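Local coordinates for thioredoxin-like protein (Bacteroides caccae ATCC 43185, PDB 4YOD) that is of unknown function but carries a thioredoxin fold and is probably a thiol-disulfide oxidoreductase, at residues A[155-160]-A[250-255]; A[179-184]-A[257-262]; A[214-219]-A[244-249]. One frame throughout, in Å; residues are numbered along the deposited sequence.

Contact 1 (A[155-160]-A[250-255]); sequences INFTYT and QLYDLK
Ile-155 and Leu-251 mark the nearest approach of the two backbones, CA to CA 6.5 Å, where the irregular lead-in to strand 158-160 passes the loop following helix 245-249. Tyr-252 ties them together: its OH donates to O of Ile-155 over 2.8 Å, meeting the carbonyl at a C=O...donor angle of 132° and somewhat tilted from its plane. That oxygen lies close to the plane of the tyrosine ring, at its edge. Phe-157 has CG between its own N and carbonyl carbon (chi1 62°), a torsion that folds the ring toward the loop, its edge turned to both the tyrosine OH and the Ile-155 carbonyl. CD2 of Phe-157 rests 3.8 Å from CE1 of Tyr-252 with the ring planes at 87°, an oblique meeting. Both rings also touch Leu-179 on strand 176-181, placing this contact as a lid over one face of the central sheet of the thioredoxin fold. An alanine in place of Tyr-252 would probably leave the Ile-155 carbonyl without its hydroxyl donor and open a gap beside Phe-157. On the more exposed side, Ile-155 crosses Leu-251 at about a right angle, CG2 of Ile-155 lying 4.1 Å from CD2 of Leu-251, and CD1 of Ile-155 comes to 3.4 Å from O of Leu-251. Asn-148 joins the same two residues by accepting from N of Ile-155 and donating to O of Leu-251.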
loop_
_atom_site.group_PDB
_atom_site.type_symbol
_atom_site.label_atom_id
_atom_site.label_comp_id
_atom_site.label_asym_id
_atom_site.label_seq_id
_atom_site.Cartn_x
_atom_site.Cartn_y
_atom_site.Cartn_z
ATOM N N ILE A 155 12.457 -8.616 -2.141
ATOM C CA ILE A 155 13.319 -8.917 -3.292
ATOM C C ILE A 155 14.727 -8.344 -3.032
ATOM O O ILE A 155 14.878 -7.149 -2.755
ATOM C CB ILE A 155 12.725 -8.420 -4.630
ATOM C CG1 ILE A 155 11.386 -9.157 -4.917
ATOM C CG2 ILE A 155 13.735 -8.658 -5.769
ATOM C CD1 ILE A 155 10.625 -8.679 -6.124
ATOM N N ASN A 156 15.750 -9.216 -3.105
ATOM C CA ASN A 156 17.148 -8.838 -2.881
ATOM C C ASN A 156 17.656 -7.921 -3.991
ATOM O O ASN A 156 17.202 -8.011 -5.132
ATOM C CB ASN A 156 18.037 -10.087 -2.799
ATOM C CG ASN A 156 19.436 -9.785 -2.341
ATOM O OD1 ASN A 156 19.678 -8.891 -1.514
ATOM N ND2 ASN A 156 20.386 -10.458 -2.932
ATOM N N PHE A 157 18.586 -7.028 -3.649
ATOM C CA PHE A 157 19.196 -6.086 -4.595
ATOM C C PHE A 157 20.548 -5.671 -4.055
ATOM O O PHE A 157 20.763 -5.715 -2.840
ATOM C CB PHE A 157 18.298 -4.849 -4.859
ATOM C CG PHE A 157 18.036 -4.001 -3.630
ATOM C CD1 PHE A 157 18.891 -2.957 -3.288
ATOM C CD2 PHE A 157 16.961 -4.278 -2.790
ATOM C CE1 PHE A 157 18.669 -2.194 -2.129
ATOM C CE2 PHE A 157 16.735 -3.511 -1.638
ATOM C CZ PHE A 157 17.594 -2.481 -1.312
ATOM N N THR A 158 21.429 -5.233 -4.962
ATOM C CA THR A 158 22.780 -4.732 -4.694
ATOM C C THR A 158 22.746 -3.210 -4.608
ATOM O O THR A 158 22.179 -2.556 -5.486
ATOM C CB THR A 158 23.721 -5.213 -5.811
ATOM O OG1 THR A 158 23.636 -6.637 -5.893
ATOM C CG2 THR A 158 25.180 -4.783 -5.597
ATOM N N TYR A 159 23.338 -2.651 -3.548
ATOM C CA TYR A 159 23.436 -1.202 -3.366
ATOM C C TYR A 159 24.912 -0.787 -3.412
ATOM O O TYR A 159 25.804 -1.606 -3.124
ATOM C CB TYR A 159 22.756 -0.731 -2.058
ATOM C CG TYR A 159 23.329 -1.336 -0.794
ATOM C CD1 TYR A 159 24.460 -0.794 -0.187
ATOM C CD2 TYR A 159 22.729 -2.438 -0.193
ATOM C CE1 TYR A 159 24.997 -1.352 0.970
ATOM C CE2 TYR A 159 23.245 -2.994 0.976
ATOM C CZ TYR A 159 24.380 -2.446 1.555
ATOM O OH TYR A 159 24.896 -2.996 2.702
ATOM N N THR A 160 25.169 0.470 -3.797
ATOM C CA THR A 160 26.540 0.985 -3.878
ATOM C C THR A 160 26.663 2.162 -2.926
ATOM O O THR A 160 25.809 3.046 -2.941
ATOM C CB THR A 160 26.913 1.352 -5.325
ATOM O OG1 THR A 160 26.539 0.281 -6.188
ATOM C CG2 THR A 160 28.404 1.644 -5.492
ATOM N N GLN A 250 11.637 -3.287 -12.218
ATOM C CA GLN A 250 10.469 -3.059 -11.340
ATOM C C GLN A 250 10.483 -4.037 -10.149
ATOM O O GLN A 250 9.481 -4.697 -9.884
ATOM C CB GLN A 250 9.138 -3.179 -12.122
ATOM C CG GLN A 250 8.930 -2.111 -13.179
ATOM C CD GLN A 250 7.632 -2.352 -13.902
ATOM O OE1 GLN A 250 6.553 -1.987 -13.426
ATOM N NE2 GLN A 250 7.710 -3.011 -15.049
ATOM N N LEU A 251 11.646 -4.170 -9.478
ATOM C CA LEU A 251 11.823 -5.037 -8.298
ATOM C C LEU A 251 11.001 -4.509 -7.143
ATOM O O LEU A 251 10.566 -5.275 -6.278
ATOM C CB LEU A 251 13.310 -5.115 -7.874
ATOM C CG LEU A 251 14.321 -5.636 -8.921
ATOM C CD1 LEU A 251 15.725 -5.745 -8.317
ATOM C CD2 LEU A 251 13.863 -6.962 -9.544
ATOM N N TYR A 252 10.865 -3.175 -7.091
ATOM C CA TYR A 252 10.061 -2.471 -6.107
ATOM C C TYR A 252 9.129 -1.513 -6.833
ATOM O O TYR A 252 9.524 -0.943 -7.859
ATOM C CB TYR A 252 10.944 -1.714 -5.089
ATOM C CG TYR A 252 11.591 -2.634 -4.080
ATOM C CD1 TYR A 252 12.707 -3.407 -4.422
ATOM C CD2 TYR A 252 11.038 -2.812 -2.815
ATOM C CE1 TYR A 252 13.280 -4.292 -3.509
ATOM C CE2 TYR A 252 11.611 -3.693 -1.890
ATOM C CZ TYR A 252 12.713 -4.451 -2.254
ATOM O OH TYR A 252 13.258 -5.343 -1.366
ATOM N N ASP A 253 7.920 -1.309 -6.283
ATOM C CA ASP A 253 6.937 -0.368 -6.831
ATOM C C ASP A 253 7.386 1.031 -6.432
ATOM O O ASP A 253 7.466 1.350 -5.244
ATOM C CB ASP A 253 5.498 -0.681 -6.344
ATOM C CG ASP A 253 4.396 0.222 -6.908
ATOM O OD1 ASP A 253 4.729 1.220 -7.613
ATOM O OD2 ASP A 253 3.209 -0.076 -6.666
ATOM N N LEU A 254 7.752 1.830 -7.411
ATOM C CA LEU A 254 8.273 3.170 -7.132
ATOM C C LEU A 254 7.264 4.310 -7.408
ATOM O O LEU A 254 7.695 5.450 -7.567
ATOM C CB LEU A 254 9.536 3.401 -7.983
ATOM C CG LEU A 254 10.695 2.401 -7.844
ATOM C CD1 LEU A 254 11.801 2.718 -8.857
ATOM C CD2 LEU A 254 11.252 2.376 -6.434
ATOM N N LYS A 255 5.946 4.023 -7.451
ATOM C CA LYS A 255 4.920 5.048 -7.771
ATOM C C LYS A 255 4.847 6.155 -6.684
ATOM O O LYS A 255 4.345 7.255 -6.945
ATOM C CB LYS A 255 3.539 4.408 -7.993
ATOM C CG LYS A 255 2.894 3.803 -6.743
ATOM C CD LYS A 255 1.582 3.101 -7.080
ATOM C CE LYS A 255 0.830 2.633 -5.861
ATOM N NZ LYS A 255 1.561 1.574 -5.124
#

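Contact 2 (A[179-184]-A[257-262]); sequences LFINNP and IPTLYL
Leu-179 and Tyr-261 form one antiparallel hydrogen-bonded pair, and Ile-181 with Thr-259 forms the next. In the first, N of Leu-179 donates to O of Tyr-261 over 2.9 Å and N of Tyr-261 donates back to O of Leu-179 over the same distance; in the second, N of Ile-181 reaches O of Thr-259 at 3.0 Å, close to the direction of the C=O bond, and N of Thr-259 answers to O of Ile-181. Phe-180 and Leu-260 make the non-hydrogen-bonded pair between them, where CA of Leu-260 lies 3.3 Å from O of Leu-179 in a CA-H...O contact.

Side chains divide between the two faces. With CG anti to the backbone N (chi1 173°), Phe-180 lies alongside both Leu-260 and Pro-258: CD2 of Leu-260 comes obliquely to within 3.7 Å of CD1 of Phe-180, while CB of Pro-258 meets CE1 of Phe-180 at the ring edge, 3.6 Å away. On the other face Ile-181 runs beside Thr-259, CD1 of Ile-181 lying 3.8 Å from CG2 of Thr-259. OG1 of Thr-259, anti to its N, bonds OD1 of Asp-273, and the methyl is the branch that faces Ile-181. Ile-257 crosses Ile-181 at about a right angle, with CG2 of Ile-257 3.6 Å from C of Asn-182.

Farther out, Phe-180 packs on Thr-192 and Ile-193 of helix 187-197, and Leu-260 on helix 276-286. Pro-258, which follows a cis peptide bond, touches Cys-189 of a CxxC sequence at the start of helix 187-197. A cis-proline just before a strand antiparallel to the middle one, facing such a cysteine pair, is the hallmark of the thioredoxin active site, consistent with a redox role here.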
loop_
_atom_site.group_PDB
_atom_site.type_symbol
_atom_site.label_atom_id
_atom_site.label_comp_id
_atom_site.label_asym_id
_atom_site.label_seq_id
_atom_site.Cartn_x
_atom_site.Cartn_y
_atom_site.Cartn_z
ATOM N N LEU A 179 13.838 -0.149 5.275
ATOM C CA LEU A 179 14.212 0.175 3.903
ATOM C C LEU A 179 13.586 1.516 3.525
ATOM O O LEU A 179 12.367 1.684 3.594
ATOM C CB LEU A 179 13.779 -0.961 2.945
ATOM C CG LEU A 179 14.126 -0.781 1.468
ATOM C CD1 LEU A 179 15.665 -0.701 1.242
ATOM C CD2 LEU A 179 13.499 -1.889 0.627
ATOM N N PHE A 180 14.418 2.473 3.133
ATOM C CA PHE A 180 13.896 3.801 2.803
ATOM C C PHE A 180 14.271 4.185 1.360
ATOM O O PHE A 180 15.394 4.612 1.093
ATOM C CB PHE A 180 14.440 4.818 3.841
ATOM C CG PHE A 180 14.203 6.304 3.670
ATOM C CD1 PHE A 180 13.248 6.784 2.781
ATOM C CD2 PHE A 180 14.892 7.225 4.450
ATOM C CE1 PHE A 180 13.029 8.159 2.635
ATOM C CE2 PHE A 180 14.665 8.597 4.310
ATOM C CZ PHE A 180 13.730 9.054 3.407
ATOM N N ILE A 181 13.304 4.075 0.454
ATOM C CA ILE A 181 13.491 4.428 -0.957
ATOM C C ILE A 181 13.304 5.947 -1.055
ATOM O O ILE A 181 12.234 6.450 -0.711
ATOM C CB ILE A 181 12.539 3.618 -1.871
ATOM C CG1 ILE A 181 12.682 2.089 -1.585
ATOM C CG2 ILE A 181 12.771 3.980 -3.351
ATOM C CD1 ILE A 181 11.811 1.093 -2.402
ATOM N N ASN A 182 14.348 6.657 -1.496
ATOM C CA ASN A 182 14.392 8.123 -1.506
ATOM C C ASN A 182 14.789 8.756 -2.849
ATOM O O ASN A 182 15.222 8.069 -3.771
ATOM C CB ASN A 182 15.396 8.597 -0.432
ATOM C CG ASN A 182 16.828 8.191 -0.720
ATOM O OD1 ASN A 182 17.554 8.857 -1.468
ATOM N ND2 ASN A 182 17.266 7.085 -0.142
ATOM N N ASN A 183 14.628 10.087 -2.920
ATOM C CA ASN A 183 14.989 10.982 -4.027
ATOM C C ASN A 183 15.656 12.241 -3.452
ATOM O O ASN A 183 15.190 12.750 -2.428
ATOM C CB ASN A 183 13.761 11.364 -4.868
ATOM C CG ASN A 183 13.535 10.506 -6.093
ATOM O OD1 ASN A 183 14.019 9.371 -6.210
ATOM N ND2 ASN A 183 12.780 11.032 -7.043
ATOM N N PRO A 184 16.738 12.763 -4.067
ATOM C CA PRO A 184 17.363 13.983 -3.526
ATOM C C PRO A 184 16.556 15.236 -3.870
ATOM O O PRO A 184 15.833 15.258 -4.873
ATOM C CB PRO A 184 18.751 14.006 -4.182
ATOM C CG PRO A 184 18.803 12.829 -5.115
ATOM C CD PRO A 184 17.421 12.317 -5.296
ATOM N N ILE A 257 7.495 7.955 -3.935
ATOM C CA ILE A 257 8.828 8.178 -3.373
ATOM C C ILE A 257 8.699 9.472 -2.561
ATOM O O ILE A 257 8.208 10.468 -3.091
ATOM C CB ILE A 257 9.992 8.157 -4.406
ATOM C CG1 ILE A 257 10.198 6.719 -4.965
ATOM C CG2 ILE A 257 11.296 8.680 -3.774
ATOM C CD1 ILE A 257 11.162 6.607 -6.183
ATOM N N PRO A 258 8.973 9.450 -1.240
ATOM C CA PRO A 258 9.587 8.360 -0.472
ATOM C C PRO A 258 8.638 7.211 -0.159
ATOM O O PRO A 258 7.411 7.361 -0.184
ATOM C CB PRO A 258 10.027 9.063 0.828
ATOM C CG PRO A 258 9.039 10.191 0.987
ATOM C CD PRO A 258 8.818 10.674 -0.420
ATOM N N THR A 259 9.220 6.043 0.102
ATOM C CA THR A 259 8.439 4.897 0.537
ATOM C C THR A 259 9.266 4.134 1.572
ATOM O O THR A 259 10.493 4.091 1.486
ATOM C CB THR A 259 7.862 4.054 -0.605
ATOM O OG1 THR A 259 6.778 3.327 -0.062
ATOM C CG2 THR A 259 8.858 3.106 -1.245
ATOM N N LEU A 260 8.585 3.596 2.582
ATOM C CA LEU A 260 9.249 2.885 3.671
ATOM C C LEU A 260 8.753 1.472 3.792
ATOM O O LEU A 260 7.561 1.242 3.661
ATOM C CB LEU A 260 9.017 3.605 5.017
ATOM C CG LEU A 260 9.511 5.045 5.144
ATOM C CD1 LEU A 260 8.938 5.704 6.397
ATOM C CD2 LEU A 260 11.019 5.103 5.160
ATOM N N TYR A 261 9.685 0.542 4.044
ATOM C CA TYR A 261 9.398 -0.866 4.317
ATOM C C TYR A 261 10.012 -1.250 5.640
ATOM O O TYR A 261 11.103 -0.788 5.957
ATOM C CB TYR A 261 9.995 -1.786 3.235
ATOM C CG TYR A 261 9.217 -1.835 1.943
ATOM C CD1 TYR A 261 9.344 -0.827 0.991
ATOM C CD2 TYR A 261 8.439 -2.942 1.619
ATOM C CE1 TYR A 261 8.675 -0.894 -0.233
ATOM C CE2 TYR A 261 7.746 -3.009 0.405
ATOM C CZ TYR A 261 7.886 -1.990 -0.522
ATOM O OH TYR A 261 7.175 -2.019 -1.692
ATOM N N LEU A 262 9.330 -2.100 6.400
ATOM C CA LEU A 262 9.922 -2.694 7.597
ATOM C C LEU A 262 9.988 -4.189 7.341
ATOM O O LEU A 262 8.962 -4.807 7.039
ATOM C CB LEU A 262 9.162 -2.379 8.910
ATOM C CG LEU A 262 9.885 -2.901 10.191
ATOM C CD1 LEU A 262 11.195 -2.128 10.451
ATOM C CD2 LEU A 262 8.987 -2.827 11.416
#

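Contact 3 (A[214-219]-A[244-249]); sequences LSIYPD and FTIKEK
Lys-247 reaches over the loop residues Pro-218 and Asp-219, and its side chain can be followed outward from the helix. CB of Lys-247, the first atom, lies 4.0 Å from O of Pro-218. CG stands anti to the backbone N (chi1 -169°), which directs the chain along the loop toward the aspartate. CD is 4.1 Å from OD1 of Asp-219, and CE of Lys-247 comes closer, to 3.3 Å from the same oxygen, the two side chains crossing at about a right angle. The chain then bends at its last torsion (chi4 -71°), and NZ ends 4.5 Å from OD1 of Asp-219, beyond salt-bridge range.

At the root of the same residue, a water bridges the segments: N of Lys-247 donates to it over 2.9 Å, and it donates in turn to O of Pro-218. Phe-244, at the N-cap position, meets the loop with its ring, whose edge lies toward O of Pro-218 while CD1 of Phe-244 sits 3.6 Å from O of Asp-219. Deeper in, CD1 of Ile-246 touches CG1 of Ile-216 at 3.9 Å, seating the helix on strand 211-217. The helix start is fixed by Asp-241, which accepts from N of Ile-246 and, weakly, from N of Thr-245.

The chemistry implies a mediated docking: water supplies the polar link to the first helical turn, the aspartate and lysine charges probably attract only at long range, and the buried O of Asp-219, beside the Phe-244 ring, has no polar partner in the model.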
loop_
_atom_site.group_PDB
_atom_site.type_symbol
_atom_site.label_atom_id
_atom_site.label_comp_id
_atom_site.label_asym_id
_atom_site.label_seq_id
_atom_site.Cartn_x
_atom_site.Cartn_y
_atom_site.Cartn_z
ATOM N N LEU A 214 18.505 1.183 5.870
ATOM C CA LEU A 214 19.094 1.171 4.543
ATOM C C LEU A 214 18.339 2.149 3.652
ATOM O O LEU A 214 17.167 1.925 3.339
ATOM C CB LEU A 214 19.065 -0.257 3.939
ATOM C CG LEU A 214 19.639 -0.424 2.525
ATOM C CD1 LEU A 214 21.155 -0.204 2.507
ATOM C CD2 LEU A 214 19.346 -1.798 1.972
ATOM N N SER A 215 18.999 3.233 3.238
ATOM C CA SER A 215 18.348 4.180 2.335
ATOM C C SER A 215 18.821 3.854 0.934
ATOM O O SER A 215 20.014 3.603 0.743
ATOM C CB SER A 215 18.651 5.624 2.718
ATOM O OG SER A 215 19.973 5.970 2.345
ATOM N N ILE A 216 17.897 3.792 -0.026
ATOM C CA ILE A 216 18.268 3.442 -1.389
ATOM C C ILE A 216 17.698 4.449 -2.388
ATOM O O ILE A 216 16.494 4.742 -2.406
ATOM C CB ILE A 216 17.929 1.967 -1.769
ATOM C CG1 ILE A 216 18.387 1.613 -3.207
ATOM C CG2 ILE A 216 16.459 1.609 -1.570
ATOM C CD1 ILE A 216 19.875 1.370 -3.355
ATOM N N TYR A 217 18.616 5.011 -3.188
ATOM C CA TYR A 217 18.272 5.912 -4.260
ATOM C C TYR A 217 18.219 5.079 -5.561
ATOM O O TYR A 217 19.229 4.498 -5.957
ATOM C CB TYR A 217 19.253 7.088 -4.338
ATOM C CG TYR A 217 19.038 7.970 -5.546
ATOM C CD1 TYR A 217 17.799 8.551 -5.798
ATOM C CD2 TYR A 217 20.073 8.219 -6.446
ATOM C CE1 TYR A 217 17.583 9.328 -6.932
ATOM C CE2 TYR A 217 19.877 9.020 -7.570
ATOM C CZ TYR A 217 18.632 9.584 -7.800
ATOM O OH TYR A 217 18.415 10.370 -8.901
ATOM N N PRO A 218 17.044 4.966 -6.212
ATOM C CA PRO A 218 16.958 4.107 -7.399
ATOM C C PRO A 218 17.095 4.823 -8.749
ATOM O O PRO A 218 17.171 4.127 -9.763
ATOM C CB PRO A 218 15.563 3.488 -7.255
ATOM C CG PRO A 218 14.745 4.550 -6.529
ATOM C CD PRO A 218 15.716 5.504 -5.845
ATOM N N ASP A 219 17.117 6.175 -8.791
ATOM C CA ASP A 219 17.147 6.899 -10.067
ATOM C C ASP A 219 18.573 7.205 -10.574
ATOM O O ASP A 219 19.554 6.749 -9.986
ATOM C CB ASP A 219 16.295 8.172 -10.004
ATOM C CG ASP A 219 14.812 7.903 -9.935
ATOM O OD1 ASP A 219 14.175 7.808 -11.010
ATOM O OD2 ASP A 219 14.281 7.806 -8.807
ATOM N N PHE A 244 20.715 0.686 -11.874
ATOM C CA PHE A 244 19.289 1.066 -11.892
ATOM C C PHE A 244 18.383 -0.173 -12.122
ATOM O O PHE A 244 17.369 -0.099 -12.821
ATOM C CB PHE A 244 18.997 2.186 -12.932
ATOM C CG PHE A 244 20.142 3.152 -13.194
ATOM C CD1 PHE A 244 20.545 4.064 -12.222
ATOM C CD2 PHE A 244 20.812 3.150 -14.413
ATOM C CE1 PHE A 244 21.621 4.932 -12.454
ATOM C CE2 PHE A 244 21.874 4.032 -14.652
ATOM C CZ PHE A 244 22.269 4.920 -13.674
ATOM N N THR A 245 18.749 -1.297 -11.479
ATOM C CA THR A 245 18.089 -2.607 -11.558
ATOM C C THR A 245 16.672 -2.584 -10.944
ATOM O O THR A 245 15.770 -3.204 -11.506
ATOM C CB THR A 245 18.981 -3.653 -10.871
ATOM O OG1 THR A 245 20.299 -3.516 -11.397
ATOM C CG2 THR A 245 18.492 -5.088 -11.078
ATOM N N ILE A 246 16.483 -1.894 -9.800
ATOM C CA ILE A 246 15.179 -1.795 -9.134
ATOM C C ILE A 246 14.183 -1.156 -10.087
ATOM O O ILE A 246 13.095 -1.708 -10.296
ATOM C CB ILE A 246 15.263 -1.026 -7.795
ATOM C CG1 ILE A 246 16.114 -1.800 -6.768
ATOM C CG2 ILE A 246 13.844 -0.710 -7.255
ATOM C CD1 ILE A 246 16.672 -0.947 -5.584
ATOM N N LYS A 247 14.586 -0.014 -10.694
ATOM C CA LYS A 247 13.788 0.771 -11.632
ATOM C C LYS A 247 13.550 -0.009 -12.934
ATOM O O LYS A 247 12.396 -0.160 -13.334
ATOM C CB LYS A 247 14.484 2.120 -11.916
ATOM C CG LYS A 247 13.648 3.139 -12.673
ATOM C CD LYS A 247 14.520 4.295 -13.152
ATOM C CE LYS A 247 13.741 5.562 -13.407
ATOM N NZ LYS A 247 12.873 5.464 -14.609
ATOM N N GLU A 248 14.625 -0.526 -13.567
ATOM C CA GLU A 248 14.544 -1.243 -14.855
ATOM C C GLU A 248 13.736 -2.535 -14.775
ATOM O O GLU A 248 12.935 -2.793 -15.665
ATOM C CB GLU A 248 15.940 -1.553 -15.401
ATOM C CG GLU A 248 16.534 -0.423 -16.218
ATOM C CD GLU A 248 17.790 -0.806 -16.976
ATOM O OE1 GLU A 248 18.886 -0.746 -16.373
ATOM O OE2 GLU A 248 17.680 -1.172 -18.170
ATOM N N LYS A 249 13.933 -3.336 -13.722
ATOM C CA LYS A 249 13.223 -4.614 -13.584
ATOM C C LYS A 249 11.958 -4.491 -12.718
ATOM O O LYS A 249 11.280 -5.491 -12.499
ATOM C CB LYS A 249 14.159 -5.696 -13.019
ATOM C CG LYS A 249 15.404 -6.003 -13.880
ATOM C CD LYS A 249 15.243 -7.235 -14.771
ATOM C CE LYS A 249 15.447 -8.555 -14.051
ATOM N NZ LYS A 249 15.273 -9.711 -14.973
HETATM O O HOH W 1 16.929 1.469 -9.750
#

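How the contacts relate
Contact 2 is the core of the three: two neighbouring strands of the central sheet, joined by regular backbone bonds and apolar side chains. Contacts 1 and 3 are only partly buried, their centres about 5 Å apart; contact 1 and the helix of contact 3 lie over the face bearing Leu-179 and Ile-181, while the other half of contact 3 belongs to strand 211-217, next to 176-181 in the sheet. The loop of contact 1 leaves helix 245-249 of contact 3, with N of Leu-251 probably bonded to O of Ile-246. The chemistry changes accordingly: paired main-chain bonds in contact 2, one hydroxyl-to-carbonyl bond with aromatic packing in contact 1, and a water bridge with loosely associated charges in contact 3.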